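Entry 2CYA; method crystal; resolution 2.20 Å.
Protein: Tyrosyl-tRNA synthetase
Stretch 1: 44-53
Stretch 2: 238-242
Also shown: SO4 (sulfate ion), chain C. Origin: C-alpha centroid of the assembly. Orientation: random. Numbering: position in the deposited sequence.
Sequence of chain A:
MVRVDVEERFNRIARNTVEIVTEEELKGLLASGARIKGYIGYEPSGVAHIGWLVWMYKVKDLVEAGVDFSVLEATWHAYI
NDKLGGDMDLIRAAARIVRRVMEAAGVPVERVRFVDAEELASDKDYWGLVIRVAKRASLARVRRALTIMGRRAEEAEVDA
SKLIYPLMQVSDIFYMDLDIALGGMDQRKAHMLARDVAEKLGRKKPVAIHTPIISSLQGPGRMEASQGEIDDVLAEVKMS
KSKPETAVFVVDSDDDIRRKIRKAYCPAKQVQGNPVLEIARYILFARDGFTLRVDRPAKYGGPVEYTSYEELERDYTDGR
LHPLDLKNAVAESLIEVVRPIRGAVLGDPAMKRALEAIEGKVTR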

# COMPACT_ATOMS: atom_id res chain seq x y z
N PRO A 44 -16.60 5.57 8.75
CA PRO A 44 -17.75 5.31 9.63
C PRO A 44 -17.06 5.02 10.97
O PRO A 44 -16.77 3.87 11.32
CB PRO A 44 -18.39 4.06 9.02
CG PRO A 44 -17.88 4.05 7.56
CD PRO A 44 -16.46 4.51 7.73
N SER A 45 -16.79 6.09 11.70
CA SER A 45 -16.04 6.00 12.94
C SER A 45 -16.81 6.08 14.25
O SER A 45 -16.19 6.17 15.31
CB SER A 45 -14.98 7.09 12.94
OG SER A 45 -15.62 8.35 12.80
N GLY A 46 -18.14 6.04 14.18
CA GLY A 46 -18.93 6.12 15.39
C GLY A 46 -20.35 6.59 15.09
O GLY A 46 -20.76 6.60 13.94
N VAL A 47 -21.09 6.99 16.11
CA VAL A 47 -22.45 7.45 15.89
C VAL A 47 -22.41 8.82 15.21
O VAL A 47 -21.67 9.72 15.63
CB VAL A 47 -23.23 7.57 17.22
CG1 VAL A 47 -24.69 7.95 16.93
CG2 VAL A 47 -23.15 6.25 17.99
N ALA A 48 -23.20 8.98 14.16
CA ALA A 48 -23.24 10.25 13.46
C ALA A 48 -23.64 11.41 14.38
O ALA A 48 -24.56 11.29 15.19
CB ALA A 48 -24.21 10.15 12.30
N HIS A 49 -22.93 12.53 14.27
CA HIS A 49 -23.28 13.70 15.05
C HIS A 49 -23.74 14.75 14.03
O HIS A 49 -23.61 14.56 12.83
CB HIS A 49 -22.10 14.17 15.90
CG HIS A 49 -20.86 14.46 15.13
ND1 HIS A 49 -20.72 15.58 14.34
CD2 HIS A 49 -19.68 13.80 15.06
CE1 HIS A 49 -19.51 15.60 13.82
NE2 HIS A 49 -18.85 14.54 14.24
N ILE A 50 -24.28 15.87 14.50
CA ILE A 50 -24.83 16.84 13.56
C ILE A 50 -23.87 17.44 12.56
O ILE A 50 -24.30 17.96 11.53
CB ILE A 50 -25.57 17.95 14.32
CG1 ILE A 50 -24.60 18.71 15.26
CG2 ILE A 50 -26.73 17.33 15.10
CD1 ILE A 50 -25.26 19.91 15.93
N GLY A 51 -22.57 17.36 12.84
CA GLY A 51 -21.59 17.92 11.93
C GLY A 51 -21.63 17.28 10.57
O GLY A 51 -21.38 17.92 9.54
N TRP A 52 -21.95 15.99 10.55
CA TRP A 52 -22.01 15.23 9.31
C TRP A 52 -23.19 15.66 8.45
O TRP A 52 -23.19 15.44 7.24
CB TRP A 52 -22.10 13.73 9.60
CG TRP A 52 -20.86 13.16 10.24
CD1 TRP A 52 -19.73 13.85 10.62
CD2 TRP A 52 -20.63 11.79 10.61
NE1 TRP A 52 -18.83 12.99 11.22
CE2 TRP A 52 -19.35 11.73 11.22
CE3 TRP A 52 -21.38 10.62 10.48
CZ2 TRP A 52 -18.82 10.52 11.71
CZ3 TRP A 52 -20.85 9.42 10.97
CH2 TRP A 52 -19.58 9.39 11.58
N LEU A 53 -24.20 16.27 9.08
CA LEU A 53 -25.39 16.69 8.34
C LEU A 53 -24.98 17.70 7.26
O LEU A 53 -25.56 17.72 6.17
CB LEU A 53 -26.44 17.30 9.28
CG LEU A 53 -27.23 16.36 10.23
CD1 LEU A 53 -28.15 17.18 11.13
CD2 LEU A 53 -28.06 15.35 9.41
S SO4 C . -15.48 12.82 13.00
O1 SO4 C . -15.49 14.33 12.74
O2 SO4 C . -15.15 12.14 11.68
O3 SO4 C . -14.40 12.56 13.88
O4 SO4 C . -16.83 12.48 13.26
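Stretch 2 238-242: KMSKS

Stretch 2 has no regular secondary structure; it is extended from Lys 238 through Ser 240 and turns at Lys 241 (phi/psi -68/-1), laid along the loop that leads stretch 1 into its helix. The two run in opposite order: CA of Gly 46 lies 6.9 Å from CA of Lys 241, CA of His 49 lies 7.3 Å from CA of Ser 240, and CA of Gly 51 lies 6.7 Å from CA of Met 239. At that spacing the backbones leave room for side chains between them, and Met 239 and Lys 241 fill it, both with CA-to-CB bonds toward stretch 1, while that of Ser 240 between them points away. Lys 238 and Ser 242 do not touch stretch 1.

Pro 44 points away, so the contact begins at Ser 45. Its OG accepts a short hydrogen bond from Lys 241 NZ, at 2.6 Å, which ends the lysine's reach across the loop. Gly 46 lets the chain of that lysine pass close by: its CA is 3.8 Å from Lys 241 CE, and a CB here would come within 2.7 Å of the same CE. The backbone angles of Gly 46, 158/-166, demand glycine in their own right. Val 47 contributes its carbonyl, with O 3.6 Å from Lys 241 CD, and Ala 48 turns away.

His 49 is the hub. Its ring has Met 239 CG over one face, 4.3 Å from the ring centroid, and Lys 241 CD near the plane at its edge, 3.9 Å from His 49 CD2. Both ring nitrogens are used. His 49 ND1 accepts a capping bond from Gly 51 N at 3.0 Å, just before the turn that leads into the helix, and His 49 NE2 donates to O4 of the sulfate, also at 3.0 Å. Although His 49 NE2 is just 3.0 Å from Met 239 O, the angle is too poor for a hydrogen bond.

Ile 50 starts sideways but brings its end nearer, placing CG1 3.7 Å from Met 239 SD, an apolar contact. Gly 51 keeps its N 4.1 Å from that sulfur; a CB would strike His 49 CE1 at 2.6 Å, so the cap itself leaves no space for one. Trp 52 reaches back with its ring, CZ2 lying 3.4 Å from Lys 241 NZ, while Leu 53 is out of reach.

The sulfate, probably from the crystallisation liquor, gathers these groups: besides His 49, Trp 52 NE1 donates to its O4 at 2.9 Å and Lys 241 NZ at 2.8 Å. The rule is economical: a folded lysine and a methionine on either side of an outward serine in sequence, a capping histidine between them, one glycine that clears the lysine and one that clears the histidine ring.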

# COMPACT_ATOMS: atom_id res chain seq x y z
N LYS A 238 -12.46 20.17 16.19
CA LYS A 238 -13.64 19.74 15.44
C LYS A 238 -14.63 19.01 16.33
O LYS A 238 -14.27 18.53 17.41
CB LYS A 238 -13.21 18.80 14.30
CG LYS A 238 -12.06 19.33 13.45
CD LYS A 238 -11.64 18.32 12.38
CE LYS A 238 -10.44 18.82 11.59
NZ LYS A 238 -10.69 20.16 10.97
N MET A 239 -15.88 18.93 15.89
CA MET A 239 -16.90 18.22 16.65
C MET A 239 -16.71 16.73 16.35
O MET A 239 -16.65 16.34 15.18
CB MET A 239 -18.31 18.67 16.23
CG MET A 239 -19.42 18.15 17.14
SD MET A 239 -21.14 18.44 16.58
CE MET A 239 -21.56 19.92 17.50
N SER A 240 -16.59 15.91 17.38
CA SER A 240 -16.39 14.48 17.19
C SER A 240 -16.83 13.70 18.42
O SER A 240 -17.14 14.29 19.45
CB SER A 240 -14.92 14.18 16.88
OG SER A 240 -14.07 14.50 17.97
N LYS A 241 -16.85 12.37 18.30
CA LYS A 241 -17.26 11.50 19.40
C LYS A 241 -16.31 11.46 20.61
O LYS A 241 -16.59 10.78 21.59
CB LYS A 241 -17.47 10.07 18.87
CG LYS A 241 -18.62 9.93 17.87
CD LYS A 241 -18.26 10.42 16.48
CE LYS A 241 -17.24 9.49 15.82
NZ LYS A 241 -16.85 9.95 14.47
N SER A 242 -15.20 12.20 20.54
CA SER A 242 -14.21 12.26 21.62
C SER A 242 -14.83 12.58 22.99
O SER A 242 -14.85 11.73 23.88
CB SER A 242 -13.13 13.30 21.29
OG SER A 242 -12.52 13.05 20.03